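Local coordinates for Lin0012 protein (Listeria innocua, PDB 3K17) that probably phosphorylates phosphomevalonate at the expense of ATP, as a GHMP-family kinase of the mevalonate route to isopentenyl diphosphate, at residues Q180-H185 with P199-Q204. Sequence-based numbering, arbitrary orientation.
Sequences QEWVKH and PWPMLQ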
ATOM      1  N   GLN A 180       9.881  20.985  27.842  1.00 25.50           N
ATOM      2  CA  GLN A 180       9.563  20.098  26.726  1.00 27.34           C
ATOM      3  C   GLN A 180       8.105  20.114  26.280  1.00 27.23           C
ATOM      4  O   GLN A 180       7.807  20.279  25.096  1.00 25.08           O
ATOM      5  CB  GLN A 180       9.957  18.668  27.095  1.00 30.41           C
ATOM      6  CG  GLN A 180      11.448  18.479  27.361  1.00 33.34           C
ATOM      7  CD  GLN A 180      12.178  17.866  26.177  1.00 32.24           C
ATOM      8  OE1 GLN A 180      12.018  18.305  25.047  1.00 37.01           O
ATOM      9  NE2 GLN A 180      12.988  16.849  26.440  1.00 33.97           N
ATOM     10  N   GLU A 181       7.204  19.924  27.236  1.00 26.78           N
ATOM     11  CA  GLU A 181       5.776  19.899  26.959  1.00 29.90           C
ATOM     12  C   GLU A 181       5.315  21.254  26.421  1.00 28.14           C
ATOM     13  O   GLU A 181       4.469  21.330  25.526  1.00 28.84           O
ATOM     14  CB  GLU A 181       5.019  19.552  28.239  1.00 33.70           C
ATOM     15  CG  GLU A 181       3.729  18.802  28.010  1.00 42.47           C
ATOM     16  CD  GLU A 181       2.985  18.524  29.303  1.00 47.48           C
ATOM     17  OE1 GLU A 181       2.629  19.495  30.008  1.00 49.72           O
ATOM     18  OE2 GLU A 181       2.759  17.333  29.613  1.00 51.06           O
ATOM     19  N   TRP A 182       5.885  22.319  26.973  1.00 24.77           N
ATOM     20  CA  TRP A 182       5.554  23.675  26.556  1.00 23.68           C
ATOM     21  C   TRP A 182       5.861  23.836  25.066  1.00 22.27           C
ATOM     22  O   TRP A 182       5.073  24.399  24.317  1.00 20.33           O
ATOM     23  CB  TRP A 182       6.380  24.670  27.370  1.00 22.58           C
ATOM     24  CG  TRP A 182       6.086  26.109  27.098  1.00 23.38           C
ATOM     25  CD1 TRP A 182       5.146  26.889  27.717  1.00 25.52           C
ATOM     26  CD2 TRP A 182       6.758  26.958  26.163  1.00 24.10           C
ATOM     27  NE1 TRP A 182       5.200  28.175  27.226  1.00 24.63           N
ATOM     28  CE2 TRP A 182       6.180  28.243  26.272  1.00 24.44           C
ATOM     29  CE3 TRP A 182       7.797  26.759  25.243  1.00 22.50           C
ATOM     30  CZ2 TRP A 182       6.610  29.324  25.498  1.00 25.86           C
ATOM     31  CZ3 TRP A 182       8.223  27.831  24.475  1.00 20.80           C
ATOM     32  CH2 TRP A 182       7.630  29.100  24.607  1.00 24.02           C
ATOM     33  N   VAL A 183       7.014  23.321  24.644  1.00 22.79           N
ATOM     34  CA  VAL A 183       7.430  23.410  23.249  1.00 20.95           C
ATOM     35  C   VAL A 183       6.594  22.552  22.310  1.00 20.94           C
ATOM     36  O   VAL A 183       6.060  23.044  21.312  1.00 19.31           O
ATOM     37  CB  VAL A 183       8.911  22.997  23.081  1.00 21.65           C
ATOM     38  CG1 VAL A 183       9.249  22.861  21.597  1.00 20.41           C
ATOM     39  CG2 VAL A 183       9.822  24.040  23.728  1.00 18.53           C
ATOM     40  N   LYS A 184       6.487  21.268  22.630  1.00 21.00           N
ATOM     41  CA  LYS A 184       5.743  20.338  21.794  1.00 21.70           C
ATOM     42  C   LYS A 184       4.299  20.748  21.547  1.00 21.76           C
ATOM     43  O   LYS A 184       3.817  20.649  20.423  1.00 22.89           O
ATOM     44  CB  LYS A 184       5.798  18.935  22.403  1.00 22.84           C
ATOM     45  CG  LYS A 184       7.206  18.341  22.415  1.00 25.88           C
ATOM     46  CD  LYS A 184       7.271  17.051  23.221  1.00 29.39           C
ATOM     47  CE  LYS A 184       8.709  16.618  23.454  1.00 32.09           C
ATOM     48  NZ  LYS A 184       8.791  15.313  24.169  1.00 33.59           N
ATOM     49  N   HIS A 185       3.608  21.209  22.586  1.00 22.89           N
ATOM     50  CA  HIS A 185       2.215  21.621  22.439  1.00 22.41           C
ATOM     51  C   HIS A 185       2.089  22.776  21.465  1.00 22.70           C
ATOM     52  O   HIS A 185       1.211  22.781  20.606  1.00 24.29           O
ATOM     53  CB  HIS A 185       1.631  22.046  23.788  1.00 24.68           C
ATOM     54  CG  HIS A 185       1.481  20.922  24.766  1.00 25.16           C
ATOM     55  ND1 HIS A 185       1.082  21.122  26.071  1.00 27.98           N
ATOM     56  CD2 HIS A 185       1.672  19.590  24.631  1.00 26.13           C
ATOM     57  CE1 HIS A 185       1.033  19.959  26.697  1.00 26.93           C
ATOM     58  NE2 HIS A 185       1.387  19.013  25.846  1.00 26.69           N
ATOM     59  N   PRO A 199      10.852  33.778  24.974  1.00 30.50           N
ATOM     60  CA  PRO A 199      11.838  33.102  25.822  1.00 29.78           C
ATOM     61  C   PRO A 199      11.274  31.728  26.207  1.00 28.07           C
ATOM     62  O   PRO A 199      10.099  31.606  26.553  1.00 27.29           O
ATOM     63  CB  PRO A 199      11.978  34.049  27.020  1.00 29.80           C
ATOM     64  CG  PRO A 199      10.649  34.762  27.064  1.00 32.05           C
ATOM     65  CD  PRO A 199      10.365  35.019  25.604  1.00 30.01           C
ATOM     66  N   TRP A 200      12.101  30.696  26.123  1.00 25.95           N
ATOM     67  CA  TRP A 200      11.648  29.351  26.458  1.00 24.68           C
ATOM     68  C   TRP A 200      11.757  29.084  27.952  1.00 23.32           C
ATOM     69  O   TRP A 200      12.840  29.157  28.521  1.00 23.21           O
ATOM     70  CB  TRP A 200      12.480  28.316  25.698  1.00 22.68           C
ATOM     71  CG  TRP A 200      12.226  28.290  24.220  1.00 23.33           C
ATOM     72  CD1 TRP A 200      11.518  29.204  23.484  1.00 21.87           C
ATOM     73  CD2 TRP A 200      12.697  27.307  23.295  1.00 20.19           C
ATOM     74  NE1 TRP A 200      11.523  28.847  22.155  1.00 21.08           N
ATOM     75  CE2 TRP A 200      12.239  27.686  22.012  1.00 19.97           C
ATOM     76  CE3 TRP A 200      13.465  26.139  23.425  1.00 21.25           C
ATOM     77  CZ2 TRP A 200      12.524  26.940  20.862  1.00 20.78           C
ATOM     78  CZ3 TRP A 200      13.751  25.395  22.279  1.00 20.01           C
ATOM     79  CH2 TRP A 200      13.280  25.800  21.017  1.00 20.21           C
ATOM     80  N   PRO A 201      10.637  28.751  28.608  1.00 24.39           N
ATOM     81  CA  PRO A 201      10.734  28.492  30.045  1.00 24.34           C
ATOM     82  C   PRO A 201      11.723  27.403  30.447  1.00 24.97           C
ATOM     83  O   PRO A 201      11.872  26.387  29.758  1.00 24.05           O
ATOM     84  CB  PRO A 201       9.291  28.156  30.447  1.00 24.53           C
ATOM     85  CG  PRO A 201       8.600  27.837  29.144  1.00 25.54           C
ATOM     86  CD  PRO A 201       9.233  28.758  28.165  1.00 24.04           C
HETATM   87  N   MSE A 202      12.404  27.657  31.565  1.00 24.17           N
HETATM   88  CA  MSE A 202      13.382  26.750  32.161  1.00 26.18           C
HETATM   89  C   MSE A 202      14.722  26.611  31.462  1.00 25.94           C
HETATM   90  O   MSE A 202      15.690  26.138  32.060  1.00 26.13           O
HETATM   91  CB  MSE A 202      12.767  25.370  32.321  1.00 31.39           C
HETATM   92  CG  MSE A 202      11.638  25.344  33.313  1.00 37.42           C
HETATM   93 SE   MSE A 202      10.766  23.649  33.324  1.00 47.90          SE
HETATM   94  CE  MSE A 202       8.940  24.270  33.478  1.00 44.85           C
ATOM     95  N   LEU A 203      14.787  27.025  30.205  1.00 23.46           N
ATOM     96  CA  LEU A 203      16.020  26.909  29.449  1.00 23.57           C
ATOM     97  C   LEU A 203      17.155  27.767  29.994  1.00 23.73           C
ATOM     98  O   LEU A 203      16.982  28.953  30.253  1.00 23.19           O
ATOM     99  CB  LEU A 203      15.782  27.292  27.989  1.00 22.23           C
ATOM    100  CG  LEU A 203      17.030  27.268  27.108  1.00 20.90           C
ATOM    101  CD1 LEU A 203      17.506  25.828  26.950  1.00 18.51           C
ATOM    102  CD2 LEU A 203      16.720  27.891  25.744  1.00 20.23           C
ATOM    103  N   GLN A 204      18.318  27.156  30.170  1.00 24.22           N
ATOM    104  CA  GLN A 204      19.487  27.893  30.620  1.00 23.48           C
ATOM    105  C   GLN A 204      20.740  27.187  30.149  1.00 20.66           C
ATOM    106  O   GLN A 204      20.886  25.977  30.306  1.00 20.83           O
ATOM    107  CB  GLN A 204      19.530  28.039  32.144  1.00 25.90           C
ATOM    108  CG  GLN A 204      20.548  29.094  32.581  1.00 33.36           C
ATOM    109  CD  GLN A 204      20.720  29.195  34.089  1.00 36.43           C
ATOM    110  OE1 GLN A 204      19.747  29.348  34.830  1.00 40.82           O
ATOM    111  NE2 GLN A 204      21.964  29.123  34.546  1.00 37.45           N
TER
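The pyrrolidine ring of Pro201 lies across one face of the Trp182 indole and covers both of its rings. Its CD sits over the six-membered ring, 3.5 Å from the centroid and only 7° off the normal, a nearly vertical CH-pi contact. CG reaches over the five-membered part and the fusion bond, coming 3.6 Å from Trp182 CD2. Trp182 CG is anti to the backbone N (chi1 -177°), beside the carbonyl carbon, and from there the indole extends toward the loop. The CZ3-CH2 corner of the same ring fits a hollow lined by Pro201 CD, Trp200 CD1 and Pro199 O: Trp182 CZ3 stands 3.7 Å from Trp200 CD1, over a face of the second indole. The two ring planes meet obliquely, at 54°, and Trp182 CH2 also approaches Pro199 O at 4.0 Å. In this GHMP kinase the contact joins helix 180-187, just after strand 172-176, to the loop entering strand 204-208, the antiparallel neighbour of 172-176 in the large mixed sheet. The helical excursion between the two strands is thus packed back on the turn that ends it, a type II beta turn from Trp200 to Leu203 with Pro201 at its second position. Val183 adds a smaller bump. Its CG2 fills the angle between the two indoles, at the edge of the Trp182 ring, in plane, and over the rim of the Trp200 face, 4.2 Å from Trp200 CE3. Leu150 of helix 141-156 touches both Val183 and Trp200, while NE1 of the buried Trp200 is hydrogen-bonded to Phe195 O.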